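Local coordinates for protein putative TetR-family transcriptional regulator (Syntrophomonas wolfei subsp. wolfei, PDB 3LWJ) that probably binds DNA through an N-terminal helix-turn-helix, as a putative transcriptional regulator of the TetR family, at residues F166-Y169 against K170-V173; V186-F189 against H190-L193; H158-L161 against A162-F166. All coordinates share one frame; numbering follows the deposited sequence.

In the fold
All three contacts are local, made between successive turns of the last two long helices of the all-helical body, and each also touches the second subunit. Contacts 1 and 3 lie on helix 153-173, their centres about 11 Å apart, and share Phe166; contact 2 lies on helix 179-195. Contacts 1 and 3 are largely buried, whereas contact 2 keeps three partly exposed residues and a bridging water. Contact 1 joins apolar packing to polar ends that reach the partner subunit, contact 2 rests on an aromatic pair and a histidine bound to backbone, and contact 3 sets a carboxylate against a branch methyl over regular backbone bonds. His190 and Phe189 of contact 2 pack on Ile160 and Ile163 of contact 3.

Contact 1: F166-Y169 against K170-V173; sequences FSLY and KWVV
The C-terminal part of helix 153-173, which lies at the subunit interface, holds this contact, and a wider pi-type turn spans 170-173. Over one face of the Phe166 ring lies the methylene CD of Lys170, a CH-pi contact with CD 4.2 Å from the ring centroid and offset toward the rim. The lysine chain then bends at its outer torsions, and its NZ is bound to His158 of the second subunit. With CG anti to the backbone N (chi1 155°), the Tyr169 ring sets CD1 3.9 Å from Val173 CB, while OH bonds to Asp121 of the second subunit. Replacing Tyr169 by alanine would probably leave that aspartate without its hydroxyl mate and open a gap beside Val173. Leu168 CD1 meets the Trp171 ring at its edge, 3.7 Å from CE3. Leu168 O takes a nearly straight bond from Val172 N (2.9 Å, 170°) and a weak one from Trp171 N. Phe166 O accepts from Lys170 N at 3.1 Å. Around this turn, Ser167 and Trp171 lie against helix 179-195, Leu168 packs on Phe100 of helix 85-102, and Val173 rests on Ser111 and Arg112 of helix 104-113.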
# COMPACT_ATOMS: atom_id res chain seq x y z
N PHE A 166 -4.04 -0.11 1.97
CA PHE A 166 -4.23 -1.37 1.22
C PHE A 166 -5.69 -1.83 1.22
O PHE A 166 -6.20 -2.23 0.20
CB PHE A 166 -3.38 -2.50 1.78
CG PHE A 166 -3.38 -3.76 0.92
CD1 PHE A 166 -3.26 -3.68 -0.45
CD2 PHE A 166 -3.46 -5.01 1.50
CE1 PHE A 166 -3.22 -4.81 -1.26
CE2 PHE A 166 -3.42 -6.16 0.70
CZ PHE A 166 -3.30 -6.05 -0.69
N SER A 167 -6.35 -1.75 2.37
CA SER A 167 -7.77 -2.16 2.44
C SER A 167 -8.67 -1.14 1.69
O SER A 167 -9.67 -1.54 1.08
CB SER A 167 -8.17 -2.32 3.91
OG SER A 167 -8.34 -1.03 4.47
N LEU A 168 -8.35 0.17 1.72
CA LEU A 168 -9.07 1.17 0.91
C LEU A 168 -8.96 0.80 -0.58
O LEU A 168 -9.93 0.79 -1.31
CB LEU A 168 -8.46 2.57 1.11
CG LEU A 168 -9.14 3.77 0.42
CD1 LEU A 168 -10.67 3.81 0.72
CD2 LEU A 168 -8.39 5.11 0.82
N TYR A 169 -7.75 0.51 -1.02
CA TYR A 169 -7.51 0.16 -2.41
C TYR A 169 -8.34 -1.06 -2.84
O TYR A 169 -8.95 -1.06 -3.90
CB TYR A 169 -6.02 -0.04 -2.65
CG TYR A 169 -5.61 -0.93 -3.81
CD1 TYR A 169 -5.44 -0.43 -5.09
CD2 TYR A 169 -5.34 -2.28 -3.61
CE1 TYR A 169 -5.02 -1.27 -6.14
CE2 TYR A 169 -4.91 -3.11 -4.65
CZ TYR A 169 -4.77 -2.61 -5.91
OH TYR A 169 -4.33 -3.45 -6.94
N LYS A 170 -8.39 -2.08 -2.00
CA LYS A 170 -9.17 -3.28 -2.32
C LYS A 170 -10.68 -3.02 -2.36
O LYS A 170 -11.41 -3.72 -3.10
CB LYS A 170 -8.86 -4.43 -1.37
CG LYS A 170 -7.44 -4.96 -1.49
CD LYS A 170 -7.18 -6.33 -0.73
CE LYS A 170 -8.03 -7.52 -1.20
NZ LYS A 170 -7.34 -8.86 -1.08
N TRP A 171 -11.16 -2.05 -1.61
CA TRP A 171 -12.59 -1.71 -1.66
C TRP A 171 -12.89 -0.85 -2.87
O TRP A 171 -13.64 -1.26 -3.78
CB TRP A 171 -13.02 -1.01 -0.39
CG TRP A 171 -14.37 -0.36 -0.46
CD1 TRP A 171 -15.56 -0.96 -0.75
CD2 TRP A 171 -14.67 1.00 -0.16
NE1 TRP A 171 -16.58 -0.04 -0.69
CE2 TRP A 171 -16.05 1.17 -0.32
CE3 TRP A 171 -13.90 2.10 0.23
CZ2 TRP A 171 -16.69 2.40 -0.12
CZ3 TRP A 171 -14.54 3.32 0.44
CH2 TRP A 171 -15.91 3.46 0.26
N VAL A 172 -12.26 0.33 -2.92
CA VAL A 172 -12.61 1.35 -3.90
C VAL A 172 -11.99 1.12 -5.29
O VAL A 172 -12.59 1.53 -6.27
CB VAL A 172 -12.33 2.82 -3.37
CG1 VAL A 172 -10.82 3.19 -3.45
CG2 VAL A 172 -13.18 3.81 -4.12
N VAL A 173 -10.83 0.50 -5.39
CA VAL A 173 -10.26 0.23 -6.70
C VAL A 173 -10.55 -1.21 -7.19
O VAL A 173 -11.13 -1.37 -8.26
CB VAL A 173 -8.77 0.53 -6.80
CG1 VAL A 173 -8.21 0.07 -8.14
CG2 VAL A 173 -8.53 2.04 -6.60

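Contact 2: V186-F189 against H190-L193; sequences VLSF and HKTL
Phe189 overlaps the imidazole of His190, presenting its ring edge to the histidine face in a T-shaped (edge-to-face) pair, with centroids 4.8 Å apart and planes at 72°. CD2 of the phenylalanine sits over the centre of the imidazole, 3.6 Å from ND1. Farther along the same rim the phenyl ring lies alongside Leu193: CZ is 3.8 Å from Leu193 CD2, and Leu193 CB stands over one face, toward the rim. Both side chains point the same way, and both have CG anti to the backbone N. His190 instead has CG beside its own backbone N (chi1 -71°), which brings ND1 back to the preceding turn, 2.7 Å from Val186 O. That oxygen lies close to the imidazole plane, whereas ND1 stands above the carbonyl plane. His190 N binds the same oxygen at 3.2 Å, from the opposite face of the carbonyl. Val186 CG1 runs alongside the imidazole, 3.6 Å from CE1. Farther round the helix a water bridges Ser188 OG and Thr192 OG1, and Lys191 NZ donates to Thr192 OG1 at 3.0 Å. Phe189 also packs on Ser159 of the second subunit and Ser188 on Pro155 of that subunit, so the turn borders the dimer interface. Two donors from one residue grip Val186 O, and the ring bond limits rotation of the imidazole. The phenyl edge and the bond at ND1 thus hold the ring by both face and edge, while NE2 is buried with no polar partner in the model.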
# COMPACT_ATOMS: atom_id res chain seq x y z
N VAL A 186 -9.84 -3.95 9.10
CA VAL A 186 -8.99 -2.99 9.71
C VAL A 186 -9.15 -3.04 11.23
O VAL A 186 -8.16 -3.03 11.95
CB VAL A 186 -9.25 -1.60 9.13
CG1 VAL A 186 -8.59 -0.57 9.96
CG2 VAL A 186 -8.75 -1.48 7.63
N LEU A 187 -10.37 -3.14 11.73
CA LEU A 187 -10.59 -3.19 13.19
C LEU A 187 -10.07 -4.48 13.79
O LEU A 187 -9.51 -4.49 14.87
CB LEU A 187 -12.08 -3.07 13.52
CG LEU A 187 -12.78 -1.81 13.02
CD1 LEU A 187 -14.31 -1.88 13.37
CD2 LEU A 187 -12.10 -0.58 13.53
N SER A 188 -10.24 -5.57 13.07
CA SER A 188 -9.75 -6.85 13.56
C SER A 188 -8.25 -6.81 13.68
O SER A 188 -7.72 -7.23 14.69
CB SER A 188 -10.14 -8.00 12.63
OG SER A 188 -9.67 -9.23 13.17
N PHE A 189 -7.55 -6.31 12.65
CA PHE A 189 -6.10 -6.23 12.75
C PHE A 189 -5.62 -5.39 13.95
O PHE A 189 -4.63 -5.77 14.67
CB PHE A 189 -5.50 -5.64 11.46
CG PHE A 189 -4.14 -5.04 11.68
CD1 PHE A 189 -3.05 -5.87 11.87
CD2 PHE A 189 -3.96 -3.67 11.80
CE1 PHE A 189 -1.80 -5.33 12.12
CE2 PHE A 189 -2.69 -3.13 12.01
CZ PHE A 189 -1.62 -3.95 12.18
N HIS A 190 -6.23 -4.23 14.17
CA HIS A 190 -5.81 -3.35 15.29
C HIS A 190 -6.08 -3.98 16.65
O HIS A 190 -5.28 -3.83 17.59
CB HIS A 190 -6.43 -1.96 15.19
CG HIS A 190 -5.85 -1.15 14.08
ND1 HIS A 190 -6.38 -1.16 12.80
CD2 HIS A 190 -4.78 -0.34 14.04
CE1 HIS A 190 -5.66 -0.37 12.03
NE2 HIS A 190 -4.68 0.13 12.75
N LYS A 191 -7.16 -4.77 16.74
CA LYS A 191 -7.44 -5.55 17.94
C LYS A 191 -6.32 -6.55 18.22
O LYS A 191 -5.78 -6.60 19.33
CB LYS A 191 -8.79 -6.27 17.86
CG LYS A 191 -9.04 -7.28 19.04
CD LYS A 191 -10.01 -8.45 18.67
CE LYS A 191 -9.50 -9.38 17.53
NZ LYS A 191 -8.25 -10.15 17.84
N THR A 192 -5.99 -7.34 17.22
CA THR A 192 -4.90 -8.30 17.37
C THR A 192 -3.55 -7.63 17.66
O THR A 192 -2.76 -8.14 18.46
CB THR A 192 -4.74 -9.16 16.13
OG1 THR A 192 -5.96 -9.87 15.90
CG2 THR A 192 -3.63 -10.16 16.29
N LEU A 193 -3.28 -6.52 17.00
CA LEU A 193 -2.04 -5.76 17.26
C LEU A 193 -1.93 -5.32 18.72
O LEU A 193 -0.84 -5.39 19.35
CB LEU A 193 -1.95 -4.52 16.32
CG LEU A 193 -0.89 -3.44 16.57
CD1 LEU A 193 0.46 -4.10 16.55
CD2 LEU A 193 -0.99 -2.23 15.52
O HOH W 1 -7.10 -10.46 13.28

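Contact 3: H158-L161 against A162-F166; sequences HSIL and AIEKF
Glu164 lies back along helix 153-173 beside Ile160, the two side chains pointing the same way. Its CB is 3.4 Å from Ile160 O, and CG comes to 3.2 Å from the same oxygen. This follows from CG being anti to the carbonyl carbon and beside the backbone N (chi1 -73°). From CG the chain runs extended, carrying CD to 3.8 Å from the branch methyl Ile160 CG2. At the tip OE2 lies 3.7 Å from that methyl and OE1 4.0 Å from it, so on this side the carboxylate lies against a methyl. In the backbone, Glu164 N donates to Ile160 O at 3.1 Å, one bond of a regular helical ladder in which Ala162 N reaches His158 O at 2.7 Å. Ala162 CB also stands 3.2 Å from His158 O, while Ile163 CG2 lies close to the carbonyl oxygens of Ser159 and Ile160. The helix is enclosed on several sides: Glu164 touches Lys93, Thr96 and Met97 of helix 85-102, and Leu161 packs on Leu132 of helix 118-144, where Lys165 makes a salt bridge with Glu128. Ile160 and Ile163 meet helix 179-195, and Ala162 packs on Phe166 of the second subunit.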
# COMPACT_ATOMS: atom_id res chain seq x y z
N HIS A 158 3.41 3.47 10.48
CA HIS A 158 3.46 2.96 9.12
C HIS A 158 2.54 1.75 8.93
O HIS A 158 1.85 1.65 7.91
CB HIS A 158 4.90 2.60 8.71
CG HIS A 158 5.73 3.79 8.34
ND1 HIS A 158 6.46 4.51 9.25
CD2 HIS A 158 5.97 4.35 7.13
CE1 HIS A 158 7.12 5.47 8.62
NE2 HIS A 158 6.83 5.40 7.33
N SER A 159 2.47 0.84 9.91
CA SER A 159 1.57 -0.30 9.76
C SER A 159 0.11 0.06 9.74
O SER A 159 -0.67 -0.55 8.97
CB SER A 159 1.85 -1.38 10.83
OG SER A 159 1.35 -1.05 12.11
N ILE A 160 -0.27 1.07 10.53
CA ILE A 160 -1.65 1.60 10.54
C ILE A 160 -1.98 2.22 9.19
O ILE A 160 -2.94 1.82 8.54
CB ILE A 160 -1.87 2.64 11.64
CG1 ILE A 160 -1.62 2.02 13.03
CG2 ILE A 160 -3.28 3.20 11.54
CD1 ILE A 160 -1.52 3.09 14.19
N LEU A 161 -1.10 3.10 8.73
CA LEU A 161 -1.29 3.72 7.44
C LEU A 161 -1.34 2.68 6.33
O LEU A 161 -2.23 2.73 5.49
CB LEU A 161 -0.22 4.77 7.12
CG LEU A 161 -0.49 5.60 5.84
CD1 LEU A 161 -1.90 6.13 5.80
CD2 LEU A 161 0.50 6.74 5.70
N ALA A 162 -0.42 1.72 6.36
CA ALA A 162 -0.33 0.71 5.29
C ALA A 162 -1.60 -0.12 5.16
O ALA A 162 -2.10 -0.35 4.04
CB ALA A 162 0.92 -0.19 5.48
N ILE A 163 -2.12 -0.64 6.27
CA ILE A 163 -3.32 -1.47 6.19
C ILE A 163 -4.52 -0.64 5.76
O ILE A 163 -5.45 -1.11 5.05
CB ILE A 163 -3.58 -2.27 7.50
CG1 ILE A 163 -4.61 -3.40 7.30
CG2 ILE A 163 -4.05 -1.40 8.63
CD1 ILE A 163 -4.46 -4.19 6.06
N GLU A 164 -4.56 0.60 6.21
CA GLU A 164 -5.64 1.49 5.81
C GLU A 164 -5.54 1.74 4.30
O GLU A 164 -6.52 1.65 3.60
CB GLU A 164 -5.58 2.80 6.59
CG GLU A 164 -6.00 2.65 8.04
CD GLU A 164 -5.92 3.92 8.84
OE1 GLU A 164 -5.19 4.83 8.42
OE2 GLU A 164 -6.55 3.98 9.90
N LYS A 165 -4.34 2.02 3.79
CA LYS A 165 -4.19 2.26 2.37
C LYS A 165 -4.57 1.02 1.56
O LYS A 165 -5.20 1.09 0.50
CB LYS A 165 -2.70 2.50 2.03
CG LYS A 165 -2.14 3.85 1.97
CD LYS A 165 -0.60 3.73 1.69
CE LYS A 165 -0.27 3.71 0.19
NZ LYS A 165 -0.37 5.10 -0.46
N PHE A 166 -4.04 -0.11 1.97
CA PHE A 166 -4.23 -1.37 1.22
C PHE A 166 -5.69 -1.83 1.22
O PHE A 166 -6.20 -2.23 0.20
CB PHE A 166 -3.38 -2.50 1.78
CG PHE A 166 -3.38 -3.76 0.92
CD1 PHE A 166 -3.26 -3.68 -0.45
CD2 PHE A 166 -3.46 -5.01 1.50
CE1 PHE A 166 -3.22 -4.81 -1.26
CE2 PHE A 166 -3.42 -6.16 0.70
CZ PHE A 166 -3.30 -6.05 -0.69